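Local coordinates for transketolase (Campylobacter jejuni, PDB 3L84), which belongs to the transketolase family of thiamine diphosphate-binding proteins and pairs with a second copy of itself in a two-chain assembly, at residues Leu210-His215 and Ile236-Thr241; Asn326-Pro331 and Asn349-Asn354; Pro560-Phe565 and Leu592-His597. One frame throughout, in Å; residues are numbered along the deposited sequence.

Contact 1: residues Leu210-His215 and Ile236-Thr241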
ATOM      1  N   LEU A 210      -7.275 -20.420  21.709  1.00  7.72           N
ATOM      2  CA  LEU A 210      -6.677 -21.565  22.405  1.00  7.99           C
ATOM      3  C   LEU A 210      -5.177 -21.361  22.430  1.00  9.46           C
ATOM      4  O   LEU A 210      -4.620 -20.808  21.484  1.00 10.55           O
ATOM      5  CB  LEU A 210      -7.026 -22.867  21.650  1.00  8.16           C
ATOM      6  CG  LEU A 210      -8.533 -23.073  21.435  1.00  9.76           C
ATOM      7  CD1 LEU A 210      -8.854 -24.316  20.547  1.00  9.94           C
ATOM      8  CD2 LEU A 210      -9.258 -23.146  22.732  1.00 14.51           C
ATOM      9  N   SER A 211      -4.503 -21.815  23.479  1.00  9.40           N
ATOM     10  CA  SER A 211      -3.071 -21.658  23.651  1.00 10.40           C
ATOM     11  C   SER A 211      -2.450 -22.994  23.986  1.00 10.19           C
ATOM     12  O   SER A 211      -2.860 -23.626  24.995  1.00 11.47           O
ATOM     13  CB  SER A 211      -2.785 -20.680  24.786  1.00 11.39           C
ATOM     14  OG  SER A 211      -3.282 -19.381  24.440  1.00 15.96           O
ATOM     15  N   ILE A 212      -1.522 -23.456  23.153  1.00  9.18           N
ATOM     16  CA  ILE A 212      -0.902 -24.781  23.264  1.00  9.38           C
ATOM     17  C   ILE A 212       0.616 -24.746  23.127  1.00  8.35           C
ATOM     18  O   ILE A 212       1.204 -23.753  22.652  1.00  8.84           O
ATOM     19  CB  ILE A 212      -1.427 -25.758  22.184  1.00  9.88           C
ATOM     20  CG1 ILE A 212      -0.984 -25.367  20.768  1.00  9.46           C
ATOM     21  CG2 ILE A 212      -2.958 -25.893  22.273  1.00 12.70           C
ATOM     22  CD1 ILE A 212      -1.324 -26.397  19.724  1.00 10.69           C
ATOM     23  N   ASN A 213       1.216 -25.870  23.514  1.00  8.82           N
ATOM     24  CA  ASN A 213       2.587 -26.250  23.185  1.00  9.04           C
ATOM     25  C   ASN A 213       2.520 -26.905  21.806  1.00  8.26           C
ATOM     26  O   ASN A 213       1.948 -27.990  21.613  1.00  9.09           O
ATOM     27  CB  ASN A 213       3.122 -27.229  24.240  1.00  8.48           C
ATOM     28  CG  ASN A 213       4.523 -27.729  23.960  1.00 11.00           C
ATOM     29  OD1 ASN A 213       5.025 -27.639  22.872  1.00 12.09           O
ATOM     30  ND2 ASN A 213       5.164 -28.285  25.001  1.00 16.52           N
ATOM     31  N   GLY A 214       3.126 -26.228  20.835  1.00  8.37           N
ATOM     32  CA  GLY A 214       3.136 -26.689  19.451  1.00  8.19           C
ATOM     33  C   GLY A 214       4.035 -27.864  19.156  1.00  9.65           C
ATOM     34  O   GLY A 214       4.137 -28.275  17.983  1.00 10.12           O
ATOM     35  N   HIS A 215       4.678 -28.431  20.183  1.00 10.18           N
ATOM     36  CA  HIS A 215       5.448 -29.675  20.049  1.00 10.41           C
ATOM     37  C   HIS A 215       4.853 -30.837  20.810  1.00 11.99           C
ATOM     38  O   HIS A 215       5.484 -31.898  20.908  1.00 13.73           O
ATOM     39  CB  HIS A 215       6.917 -29.455  20.442  1.00 10.23           C
ATOM     40  CG  HIS A 215       7.555 -28.355  19.663  1.00  8.77           C
ATOM     41  ND1 HIS A 215       7.611 -28.363  18.285  1.00  9.16           N
ATOM     42  CD2 HIS A 215       8.114 -27.185  20.048  1.00 10.43           C
ATOM     43  CE1 HIS A 215       8.178 -27.248  17.861  1.00  9.56           C
ATOM     44  NE2 HIS A 215       8.507 -26.521  18.915  1.00 10.87           N
ATOM     45  N   ILE A 236      -5.472 -20.560  17.318  1.00  8.47           N
ATOM     46  CA  ILE A 236      -4.620 -21.407  18.134  1.00  8.50           C
ATOM     47  C   ILE A 236      -3.256 -20.737  18.221  1.00  8.33           C
ATOM     48  O   ILE A 236      -2.555 -20.594  17.222  1.00  8.93           O
ATOM     49  CB  ILE A 236      -4.493 -22.835  17.555  1.00  8.78           C
ATOM     50  CG1 ILE A 236      -5.875 -23.486  17.511  1.00 10.16           C
ATOM     51  CG2 ILE A 236      -3.521 -23.661  18.383  1.00 10.74           C
ATOM     52  CD1 ILE A 236      -5.916 -24.844  16.751  1.00  9.91           C
ATOM     53  N   ILE A 237      -2.890 -20.305  19.415  1.00  7.72           N
ATOM     54  CA  ILE A 237      -1.564 -19.745  19.661  1.00  8.26           C
ATOM     55  C   ILE A 237      -0.661 -20.905  20.032  1.00  8.08           C
ATOM     56  O   ILE A 237      -0.788 -21.482  21.128  1.00  8.72           O
ATOM     57  CB  ILE A 237      -1.581 -18.707  20.795  1.00  8.22           C
ATOM     58  CG1 ILE A 237      -2.580 -17.582  20.493  1.00  8.68           C
ATOM     59  CG2 ILE A 237      -0.190 -18.142  21.042  1.00  9.14           C
ATOM     60  CD1 ILE A 237      -2.691 -16.532  21.612  1.00 10.19           C
ATOM     61  N   ALA A 238       0.207 -21.291  19.098  1.00  8.19           N
ATOM     62  CA  ALA A 238       1.034 -22.483  19.303  1.00  8.32           C
ATOM     63  C   ALA A 238       2.449 -22.062  19.631  1.00  8.30           C
ATOM     64  O   ALA A 238       3.133 -21.474  18.794  1.00  9.58           O
ATOM     65  CB  ALA A 238       0.984 -23.361  18.079  1.00  9.42           C
ATOM     66  N   LYS A 239       2.872 -22.265  20.872  1.00  9.44           N
ATOM     67  CA  LYS A 239       4.234 -21.912  21.252  1.00 10.09           C
ATOM     68  C   LYS A 239       5.202 -22.944  20.687  1.00  9.31           C
ATOM     69  O   LYS A 239       5.069 -24.131  20.962  1.00 10.26           O
ATOM     70  CB  LYS A 239       4.341 -21.841  22.759  1.00 10.73           C
ATOM     71  CG  LYS A 239       5.661 -21.267  23.229  1.00 14.04           C
ATOM     72  CD  LYS A 239       5.606 -20.844  24.699  1.00 18.98           C
ATOM     73  CE  LYS A 239       6.963 -20.348  25.157  1.00 23.67           C
ATOM     74  NZ  LYS A 239       8.013 -21.398  24.960  1.00 27.64           N
ATOM     75  N   THR A 240       6.167 -22.500  19.888  1.00 10.19           N
ATOM     76  CA  THR A 240       7.106 -23.410  19.238  1.00 10.17           C
ATOM     77  C   THR A 240       8.516 -22.871  19.410  1.00 10.62           C
ATOM     78  O   THR A 240       8.766 -21.723  19.850  1.00 10.23           O
ATOM     79  CB  THR A 240       6.851 -23.604  17.730  1.00 10.58           C
ATOM     80  OG1 THR A 240       7.171 -22.385  17.068  1.00 14.49           O
ATOM     81  CG2 THR A 240       5.460 -23.999  17.452  1.00 10.23           C
ATOM     82  N   THR A 241       9.462 -23.775  19.160  1.00 10.67           N
ATOM     83  CA  THR A 241      10.875 -23.462  19.130  1.00 10.94           C
ATOM     84  C   THR A 241      11.279 -23.415  17.654  1.00  9.80           C
ATOM     85  O   THR A 241      11.147 -24.410  16.937  1.00 10.54           O
ATOM     86  CB  THR A 241      11.671 -24.533  19.862  1.00 11.27           C
ATOM     87  OG1 THR A 241      11.309 -24.502  21.263  1.00 13.29           O
ATOM     88  CG2 THR A 241      13.155 -24.293  19.715  1.00 12.78           C
TER
HETATM   89  O   HOH W   1       6.725 -25.227  22.899  1.00 16.46           O

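Contact 2: residues Asn326-Pro331 and Asn349-Asn354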
ATOM      1  N   ASN A 326     -20.892 -14.531 -23.305  1.00  9.58           N
ATOM      2  CA  ASN A 326     -21.344 -14.122 -24.645  1.00 11.27           C
ATOM      3  C   ASN A 326     -22.787 -13.692 -24.677  1.00 11.14           C
ATOM      4  O   ASN A 326     -23.146 -12.837 -25.476  1.00 11.90           O
ATOM      5  CB  ASN A 326     -21.177 -15.258 -25.667  1.00 12.39           C
ATOM      6  CG  ASN A 326     -19.718 -15.569 -25.968  1.00 16.07           C
ATOM      7  OD1 ASN A 326     -18.848 -14.710 -25.811  1.00 19.86           O
ATOM      8  ND2 ASN A 326     -19.448 -16.812 -26.404  1.00 19.85           N
ATOM      9  N   LYS A 327     -23.596 -14.279 -23.811  1.00 11.86           N
ATOM     10  CA  LYS A 327     -25.041 -14.048 -23.831  1.00 12.74           C
ATOM     11  C   LYS A 327     -25.449 -12.681 -23.286  1.00 12.31           C
ATOM     12  O   LYS A 327     -26.567 -12.252 -23.515  1.00 14.64           O
ATOM     13  CB  LYS A 327     -25.810 -15.136 -23.046  1.00 13.54           C
ATOM     14  CG  LYS A 327     -25.510 -15.192 -21.563  1.00 18.33           C
ATOM     15  CD  LYS A 327     -26.675 -15.687 -20.661  1.00 23.70           C
ATOM     16  CE  LYS A 327     -27.191 -14.493 -19.796  1.00 25.13           C
ATOM     17  NZ  LYS A 327     -27.611 -14.836 -18.410  1.00 26.06           N
ATOM     18  N   ILE A 328     -24.565 -11.990 -22.600  1.00  9.86           N
ATOM     19  CA  ILE A 328     -24.925 -10.841 -21.775  1.00  9.67           C
ATOM     20  C   ILE A 328     -25.257  -9.644 -22.666  1.00  9.28           C
ATOM     21  O   ILE A 328     -24.460  -9.279 -23.505  1.00 10.20           O
ATOM     22  CB  ILE A 328     -23.794 -10.515 -20.796  1.00  9.24           C
ATOM     23  CG1 ILE A 328     -23.533 -11.704 -19.861  1.00 10.69           C
ATOM     24  CG2 ILE A 328     -24.117  -9.239 -20.014  1.00 10.50           C
ATOM     25  CD1 ILE A 328     -22.318 -11.523 -18.971  1.00 12.29           C
ATOM     26  N   ALA A 329     -26.433  -9.057 -22.485  1.00  8.10           N
ATOM     27  CA  ALA A 329     -26.798  -7.830 -23.197  1.00  7.70           C
ATOM     28  C   ALA A 329     -26.470  -6.669 -22.276  1.00  7.93           C
ATOM     29  O   ALA A 329     -27.142  -6.421 -21.238  1.00  9.05           O
ATOM     30  CB  ALA A 329     -28.286  -7.844 -23.566  1.00  9.23           C
ATOM     31  N   TYR A 330     -25.435  -5.958 -22.651  1.00  7.67           N
ATOM     32  CA  TYR A 330     -24.980  -4.800 -21.863  1.00  7.63           C
ATOM     33  C   TYR A 330     -25.813  -3.597 -22.182  1.00  7.73           C
ATOM     34  O   TYR A 330     -26.531  -3.582 -23.193  1.00  8.40           O
ATOM     35  CB  TYR A 330     -23.544  -4.472 -22.226  1.00  8.44           C
ATOM     36  CG  TYR A 330     -22.535  -5.482 -21.749  1.00  8.19           C
ATOM     37  CD1 TYR A 330     -21.824  -5.274 -20.591  1.00  9.09           C
ATOM     38  CD2 TYR A 330     -22.266  -6.634 -22.470  1.00  7.95           C
ATOM     39  CE1 TYR A 330     -20.869  -6.173 -20.160  1.00  8.66           C
ATOM     40  CE2 TYR A 330     -21.316  -7.542 -22.026  1.00  9.34           C
ATOM     41  CZ  TYR A 330     -20.628  -7.301 -20.871  1.00  8.61           C
ATOM     42  OH  TYR A 330     -19.657  -8.185 -20.407  1.00 10.01           O
ATOM     43  N   PRO A 331     -25.792  -2.557 -21.334  1.00  7.54           N
ATOM     44  CA  PRO A 331     -26.511  -1.319 -21.702  1.00  7.80           C
ATOM     45  C   PRO A 331     -25.927  -0.691 -22.949  1.00  8.40           C
ATOM     46  O   PRO A 331     -24.707  -0.789 -23.191  1.00  9.57           O
ATOM     47  CB  PRO A 331     -26.273  -0.385 -20.491  1.00  9.07           C
ATOM     48  CG  PRO A 331     -25.737  -1.308 -19.393  1.00  9.00           C
ATOM     49  CD  PRO A 331     -24.996  -2.378 -20.103  1.00  8.61           C
ATOM     50  N   ASN A 349     -24.307  -3.929 -12.411  1.00  5.67           N
ATOM     51  CA  ASN A 349     -25.647  -4.470 -12.172  1.00  6.18           C
ATOM     52  C   ASN A 349     -26.096  -5.482 -13.224  1.00  6.49           C
ATOM     53  O   ASN A 349     -26.661  -6.506 -12.863  1.00  6.46           O
ATOM     54  CB  ASN A 349     -26.638  -3.317 -12.025  1.00  6.12           C
ATOM     55  CG  ASN A 349     -26.680  -2.777 -10.613  1.00  4.90           C
ATOM     56  OD1 ASN A 349     -27.484  -3.209  -9.813  1.00  6.68           O
ATOM     57  ND2 ASN A 349     -25.748  -1.893 -10.277  1.00  5.95           N
ATOM     58  N   VAL A 350     -25.811  -5.248 -14.496  1.00  5.97           N
ATOM     59  CA  VAL A 350     -26.124  -6.216 -15.544  1.00  6.32           C
ATOM     60  C   VAL A 350     -25.327  -7.502 -15.329  1.00  6.44           C
ATOM     61  O   VAL A 350     -25.858  -8.608 -15.461  1.00  6.31           O
ATOM     62  CB  VAL A 350     -25.812  -5.617 -16.931  1.00  6.54           C
ATOM     63  CG1 VAL A 350     -25.830  -6.687 -18.019  1.00  8.97           C
ATOM     64  CG2 VAL A 350     -26.825  -4.501 -17.285  1.00  8.35           C
ATOM     65  N   LEU A 351     -24.059  -7.380 -14.968  1.00  6.37           N
ATOM     66  CA  LEU A 351     -23.228  -8.561 -14.738  1.00  6.57           C
ATOM     67  C   LEU A 351     -23.737  -9.370 -13.565  1.00  6.50           C
ATOM     68  O   LEU A 351     -23.847 -10.605 -13.666  1.00  7.34           O
ATOM     69  CB  LEU A 351     -21.749  -8.186 -14.560  1.00  7.27           C
ATOM     70  CG  LEU A 351     -21.096  -7.576 -15.809  1.00  6.71           C
ATOM     71  CD1 LEU A 351     -19.660  -7.101 -15.501  1.00  8.84           C
ATOM     72  CD2 LEU A 351     -21.094  -8.568 -16.916  1.00  9.83           C
ATOM     73  N   ALA A 352     -24.097  -8.696 -12.484  1.00  6.54           N
ATOM     74  CA  ALA A 352     -24.602  -9.401 -11.302  1.00  7.92           C
ATOM     75  C   ALA A 352     -25.919 -10.087 -11.616  1.00  8.80           C
ATOM     76  O   ALA A 352     -26.181 -11.153 -11.048  1.00  9.20           O
ATOM     77  CB  ALA A 352     -24.751  -8.416 -10.138  1.00  9.00           C
ATOM     78  N   LYS A 353     -26.762  -9.509 -12.468  1.00  8.18           N
ATOM     79  CA  LYS A 353     -28.035 -10.132 -12.839  1.00  9.40           C
ATOM     80  C   LYS A 353     -27.829 -11.360 -13.694  1.00  8.73           C
ATOM     81  O   LYS A 353     -28.621 -12.319 -13.592  1.00 11.06           O
ATOM     82  CB  LYS A 353     -28.917  -9.137 -13.589  1.00 10.77           C
ATOM     83  CG  LYS A 353     -29.456  -8.087 -12.681  1.00 17.21           C
ATOM     84  CD  LYS A 353     -30.298  -7.080 -13.435  1.00 23.57           C
ATOM     85  CE  LYS A 353     -29.980  -5.648 -12.986  1.00 27.20           C
ATOM     86  NZ  LYS A 353     -29.641  -4.693 -14.130  1.00 30.44           N
ATOM     87  N   ASN A 354     -26.814 -11.359 -14.547  1.00  7.49           N
ATOM     88  CA  ASN A 354     -26.563 -12.428 -15.519  1.00  7.61           C
ATOM     89  C   ASN A 354     -25.666 -13.542 -14.996  1.00  7.83           C
ATOM     90  O   ASN A 354     -25.704 -14.645 -15.532  1.00  9.72           O
ATOM     91  CB  ASN A 354     -25.928 -11.869 -16.804  1.00  8.63           C
ATOM     92  CG  ASN A 354     -26.938 -11.247 -17.761  1.00 10.81           C
ATOM     93  OD1 ASN A 354     -27.510 -11.929 -18.616  1.00 12.43           O
ATOM     94  ND2 ASN A 354     -27.179  -9.966 -17.616  1.00  9.83           N
TER
HETATM   95  O   HOH W   2     -28.498 -10.623 -20.978  1.00 19.44           O
HETATM   96  O   HOH W   3     -28.645  -8.173 -19.590  1.00 21.51           O

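Contact 3: residues Pro560-Phe565 and Leu592-His597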
ATOM      1  N   PRO A 560      -8.086   3.534 -24.675  1.00  9.54           N
ATOM      2  CA  PRO A 560      -8.640   3.022 -23.441  1.00 10.27           C
ATOM      3  C   PRO A 560      -7.741   2.029 -22.734  1.00  9.64           C
ATOM      4  O   PRO A 560      -7.931   1.831 -21.538  1.00 10.35           O
ATOM      5  CB  PRO A 560      -9.969   2.397 -23.898  1.00 11.00           C
ATOM      6  CG  PRO A 560      -9.768   2.098 -25.341  1.00 10.11           C
ATOM      7  CD  PRO A 560      -8.953   3.248 -25.841  1.00  9.68           C
ATOM      8  N   CYS A 561      -6.812   1.362 -23.421  1.00 10.13           N
ATOM      9  CA  CYS A 561      -5.941   0.407 -22.741  1.00  9.00           C
ATOM     10  C   CYS A 561      -4.539   0.388 -23.352  1.00  9.27           C
ATOM     11  O   CYS A 561      -4.302  -0.191 -24.406  1.00  9.64           O
ATOM     12  CB  CYS A 561      -6.577  -0.976 -22.714  1.00  8.75           C
ATOM     13  SG  CYS A 561      -5.581  -2.158 -21.771  1.00 10.49           S
ATOM     14  N   PHE A 562      -3.591   0.986 -22.649  1.00  9.44           N
ATOM     15  CA  PHE A 562      -2.160   1.036 -23.060  1.00  9.75           C
ATOM     16  C   PHE A 562      -1.594  -0.370 -23.274  1.00  8.25           C
ATOM     17  O   PHE A 562      -0.915  -0.616 -24.288  1.00  9.23           O
ATOM     18  CB  PHE A 562      -1.394   1.807 -21.970  1.00  9.56           C
ATOM     19  CG  PHE A 562       0.070   2.066 -22.236  1.00  8.39           C
ATOM     20  CD1 PHE A 562       0.493   3.297 -22.684  1.00 11.13           C
ATOM     21  CD2 PHE A 562       1.007   1.130 -21.957  1.00 11.00           C
ATOM     22  CE1 PHE A 562       1.851   3.555 -22.877  1.00 11.08           C
ATOM     23  CE2 PHE A 562       2.379   1.396 -22.172  1.00 10.96           C
ATOM     24  CZ  PHE A 562       2.764   2.594 -22.654  1.00  9.08           C
ATOM     25  N   GLU A 563      -1.866  -1.290 -22.356  1.00  8.56           N
ATOM     26  CA  GLU A 563      -1.284  -2.632 -22.434  1.00  8.73           C
ATOM     27  C   GLU A 563      -1.732  -3.375 -23.687  1.00  9.16           C
ATOM     28  O   GLU A 563      -0.945  -4.082 -24.312  1.00 10.18           O
ATOM     29  CB  GLU A 563      -1.632  -3.446 -21.197  1.00  9.68           C
ATOM     30  CG  GLU A 563      -1.089  -2.837 -19.931  1.00 10.08           C
ATOM     31  CD  GLU A 563      -2.054  -1.936 -19.147  1.00 11.15           C
ATOM     32  OE1 GLU A 563      -3.029  -1.387 -19.725  1.00 11.92           O
ATOM     33  OE2 GLU A 563      -1.890  -1.874 -17.908  1.00 10.85           O
ATOM     34  N   LEU A 564      -2.997  -3.221 -24.074  1.00  8.22           N
ATOM     35  CA  LEU A 564      -3.452  -3.846 -25.299  1.00  8.79           C
ATOM     36  C   LEU A 564      -2.837  -3.193 -26.506  1.00  7.64           C
ATOM     37  O   LEU A 564      -2.511  -3.880 -27.474  1.00  8.99           O
ATOM     38  CB  LEU A 564      -4.986  -3.830 -25.433  1.00  9.12           C
ATOM     39  CG  LEU A 564      -5.743  -4.723 -24.487  1.00  8.81           C
ATOM     40  CD1 LEU A 564      -7.259  -4.491 -24.654  1.00 11.09           C
ATOM     41  CD2 LEU A 564      -5.370  -6.166 -24.677  1.00 11.36           C
ATOM     42  N   PHE A 565      -2.648  -1.883 -26.476  1.00  8.17           N
ATOM     43  CA  PHE A 565      -2.022  -1.196 -27.602  1.00  7.98           C
ATOM     44  C   PHE A 565      -0.597  -1.699 -27.841  1.00  8.59           C
ATOM     45  O   PHE A 565      -0.140  -1.840 -28.989  1.00  8.44           O
ATOM     46  CB  PHE A 565      -2.084   0.337 -27.429  1.00  9.05           C
ATOM     47  CG  PHE A 565      -1.706   1.112 -28.638  1.00  9.17           C
ATOM     48  CD1 PHE A 565      -2.060   0.704 -29.918  1.00  9.31           C
ATOM     49  CD2 PHE A 565      -1.060   2.329 -28.482  1.00 11.28           C
ATOM     50  CE1 PHE A 565      -1.712   1.458 -31.016  1.00 10.08           C
ATOM     51  CE2 PHE A 565      -0.740   3.097 -29.586  1.00 13.47           C
ATOM     52  CZ  PHE A 565      -1.052   2.671 -30.857  1.00 12.38           C
ATOM     53  N   LEU A 592       3.729   7.228 -21.821  1.00  6.95           N
ATOM     54  CA  LEU A 592       3.198   7.633 -23.113  1.00  7.56           C
ATOM     55  C   LEU A 592       4.266   7.958 -24.133  1.00  7.49           C
ATOM     56  O   LEU A 592       3.973   7.878 -25.326  1.00  8.01           O
ATOM     57  CB  LEU A 592       2.261   8.811 -22.950  1.00  8.30           C
ATOM     58  CG  LEU A 592       0.914   8.589 -22.260  1.00 11.10           C
ATOM     59  CD1 LEU A 592       0.062   9.863 -22.337  1.00 14.18           C
ATOM     60  CD2 LEU A 592       0.165   7.483 -22.868  1.00 14.24           C
ATOM     61  N   TYR A 593       5.484   8.257 -23.706  1.00  6.58           N
ATOM     62  CA  TYR A 593       6.560   8.462 -24.679  1.00  7.37           C
ATOM     63  C   TYR A 593       6.914   7.213 -25.469  1.00  7.29           C
ATOM     64  O   TYR A 593       7.589   7.321 -26.476  1.00  7.30           O
ATOM     65  CB  TYR A 593       7.801   9.008 -23.970  1.00  6.37           C
ATOM     66  CG  TYR A 593       7.751  10.475 -23.561  1.00  6.90           C
ATOM     67  CD1 TYR A 593       7.844  11.484 -24.535  1.00  7.42           C
ATOM     68  CD2 TYR A 593       7.579  10.849 -22.266  1.00  8.87           C
ATOM     69  CE1 TYR A 593       7.821  12.833 -24.177  1.00  8.60           C
ATOM     70  CE2 TYR A 593       7.553  12.204 -21.908  1.00  8.06           C
ATOM     71  CZ  TYR A 593       7.695  13.176 -22.871  1.00  9.18           C
ATOM     72  OH  TYR A 593       7.657  14.502 -22.491  1.00 11.75           O
ATOM     73  N   LYS A 594       6.446   6.016 -25.085  1.00  6.42           N
ATOM     74  CA  LYS A 594       6.584   4.839 -25.926  1.00  6.73           C
ATOM     75  C   LYS A 594       5.928   5.088 -27.287  1.00  7.34           C
ATOM     76  O   LYS A 594       6.431   4.607 -28.310  1.00  9.07           O
ATOM     77  CB  LYS A 594       6.008   3.620 -25.231  1.00  6.54           C
ATOM     78  CG  LYS A 594       6.161   2.368 -26.009  1.00  7.59           C
ATOM     79  CD  LYS A 594       5.836   1.125 -25.206  1.00  9.52           C
ATOM     80  CE  LYS A 594       5.983  -0.124 -26.082  1.00 10.51           C
ATOM     81  NZ  LYS A 594       5.981  -1.388 -25.275  1.00 12.76           N
ATOM     82  N   PHE A 595       4.828   5.831 -27.314  1.00  7.41           N
ATOM     83  CA  PHE A 595       4.040   6.042 -28.524  1.00  9.08           C
ATOM     84  C   PHE A 595       4.009   7.467 -29.001  1.00  9.10           C
ATOM     85  O   PHE A 595       3.661   7.692 -30.163  1.00 10.20           O
ATOM     86  CB  PHE A 595       2.598   5.558 -28.310  1.00  9.37           C
ATOM     87  CG  PHE A 595       2.503   4.131 -27.955  1.00 10.15           C
ATOM     88  CD1 PHE A 595       2.866   3.183 -28.882  1.00 13.51           C
ATOM     89  CD2 PHE A 595       2.025   3.729 -26.722  1.00 11.35           C
ATOM     90  CE1 PHE A 595       2.803   1.837 -28.574  1.00 14.53           C
ATOM     91  CE2 PHE A 595       1.950   2.362 -26.418  1.00 11.98           C
ATOM     92  CZ  PHE A 595       2.349   1.450 -27.363  1.00 12.77           C
ATOM     93  N   CYS A 596       4.392   8.427 -28.170  1.00  8.07           N
ATOM     94  CA  CYS A 596       4.209   9.853 -28.423  1.00  8.66           C
ATOM     95  C   CYS A 596       5.528  10.592 -28.479  1.00  8.27           C
ATOM     96  O   CYS A 596       6.486  10.262 -27.771  1.00  9.91           O
ATOM     97  CB  CYS A 596       3.374  10.486 -27.329  1.00  8.36           C
ATOM     98  SG  CYS A 596       1.740   9.723 -27.135  1.00 10.97           S
ATOM     99  N   HIS A 597       5.603  11.623 -29.322  1.00  8.00           N
ATOM    100  CA  HIS A 597       6.747  12.521 -29.358  1.00  7.76           C
ATOM    101  C   HIS A 597       6.722  13.488 -28.201  1.00  8.03           C
ATOM    102  O   HIS A 597       7.791  13.863 -27.678  1.00  9.28           O
ATOM    103  CB  HIS A 597       6.789  13.308 -30.660  1.00  8.35           C
ATOM    104  CG  HIS A 597       6.864  12.443 -31.866  1.00  9.87           C
ATOM    105  ND1 HIS A 597       8.040  11.932 -32.366  1.00 15.86           N
ATOM    106  CD2 HIS A 597       5.883  12.005 -32.682  1.00  8.86           C
ATOM    107  CE1 HIS A 597       7.773  11.209 -33.445  1.00 13.57           C
ATOM    108  NE2 HIS A 597       6.470  11.243 -33.663  1.00 14.39           N
TER

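Contact 1: residues Leu210-His215 and Ile236-Thr241
With its CG anti to its own carbonyl carbon (chi1 -56°), His-215 starts its side chain beside the backbone N, and NE2 of the ring meets the backbone of Thr-240 and Thr-241, while Ile-212 holds CG1 between its backbone N and carbonyl carbon (chi1 68°), beside Ala-238 and Ile-236. The imidazole crosses the Thr-240 side chain at about a right angle. Its NE2 accepts the backbone N-H of Thr-241 at 2.9 Å, in the ring plane and almost straight. ND1 is hydrogen-bonded to Asp-37, so both ring nitrogens are engaged and the rotation of the ring is fixed; histidine suits a place that asks for a flat ring able to accept with one nitrogen and bond an acidic group with the other. CD1 of Ile-212 meets CG2 of Ile-236 at 3.8 Å. CG1 of Ile-212 lies 3.9 Å from CB of Ala-238, a small methyl that also touches Ile-38 of helix 30-42.

The two strands run parallel, 22° apart, in a beta-alpha-beta unit whose helix 217-228 packs on Leu-210 and Ile-212. Strand 208-213 is the outermost of the sheet within this chain, and strand 234-239 is paired on its other side with strand 175-181. Backbone bonds alternate across the pair, from Ile-237 N to Leu-210 O (2.7 Å) and from Ile-212 N to Ile-237 O (2.9 Å), then from Lys-239 N to Ile-212 O. Ser-211, Asn-213 and Lys-239 are the polar members of one face, which Ile-237 shares. Where strand 208-213 ends, Asn-213 OD1 accepts from His-215 N at 2.8 Å, an Asx turn. A water donates to that same OD1 and to Lys-239 O, which also takes the N-H of Gly-214. Having no side chain, Gly-214 can bring its CA to 4.1 Å from CG2 of Thr-240, whose hydroxyl bonds Asp-180.

Contact 2: residues Asn326-Pro331 and Asn349-Asn354
The carbonyl oxygen of Val-350, whose side chain packs on Ile-328, is gripped by two N-H groups of Asn-354: the backbone N, as in any helix, and the side-chain ND2 at 2.9 Å. They arrive from opposite faces of the carbonyl plane. Asn-354 has CG anti to its carbonyl carbon (chi1 -81°), which sets the carboxamide beside the backbone N, and the nearly straight ND2 bond (174°) holds it in a set orientation at the end of the helix. The amide can then serve Ala-329 through two waters. One accepts from ND2 and donates to Ala-329 O, the other donates to OD1 and accepts from Ala-329 N. Asparagine fits here because a single flat group offers both a donor and an acceptor to irregular backbone. Lys-327 adds a weak bond from NZ to Asn-354 O (3.5 Å), and its positive charge would be favourable near the helix C-terminus.

Beside these polar groups the apolar side chains pack together. Ile-328 and Val-350 slide past each other in opposite directions, with CG2 of Ile-328 3.7 Å from CG1 of Val-350, while CD1 of Ile-328 meets CD2 of Leu-351 at 3.8 Å. The same CD2 lies obliquely 4.0 Å from CE1 of Tyr-330, and Val-350 and Pro-331 meet tip to tip. The irregular segment packs against helix 340-354, with Tyr-330 and Leu-351 both reaching helix 476-488 and Leu-351 also touching strand 358-362.

Contact 3: residues Pro560-Phe565 and Leu592-His597
Phe-595 touches both Phe-562 and Phe-565, and this is where the packing is tight. CD2 of Phe-565 lies over the centre of the Phe-595 ring, 3.6 Å from its CE2, with the two planes at 39°, an oblique pair. Toward Phe-562 the same ring turns its edge: CE2 of Phe-595 points at the Phe-562 face, offset toward the rim, and approaches CE1 of Phe-562 at 3.7 Å. The planes stand at 65°, an offset edge-to-face arrangement. Phe-562 has CG anti to its backbone N (chi1 -176°), beside the carbonyl carbon, and from there its ring extends to Phe-595. Phenylalanine suits all three places, being broad, flat and without polar atoms that would need a partner in a buried setting.

The packing is looser toward the rest of segment 592-597. CD2 of Leu-592 only approaches the edge of Phe-562, 4.2 Å from its CD1, and CD of Lys-594 lies 4.3 Å from CZ of Phe-562. Lys-594, partly exposed, lays its CG over the Phe-595 face opposite Phe-565 and sends its amine on to a salt bridge with Glu-566. It also packs on Tyr-593 of the second subunit, while Asn-590 of that subunit touches Phe-562. The three phenylalanines form an aromatic cluster within the C-terminal alpha/beta domain, joining the short helix after strand 554-558 to the loop between strands 580-584 and 598-600.

How the contacts relate
Contact 3 is the buried member of the set, whereas contacts 1 and 2 are partly buried, each with a polar, water-bridged side. Their chemistry follows their place: contact 1 joins two neighbouring sheet strands mainly through backbone bonds, contact 2 packs an irregular segment on a helix by water bridges and branched aliphatic groups, and contact 3 has no hydrogen bond across it and relies on rings. They share no strand or helix segment, although helix 476-488 touches segments of both contacts 2 and 3. These two have centres about 30 Å apart, while contact 1 lies across the chain's centre from both. Of the three, contact 3 alone is touched by the second subunit.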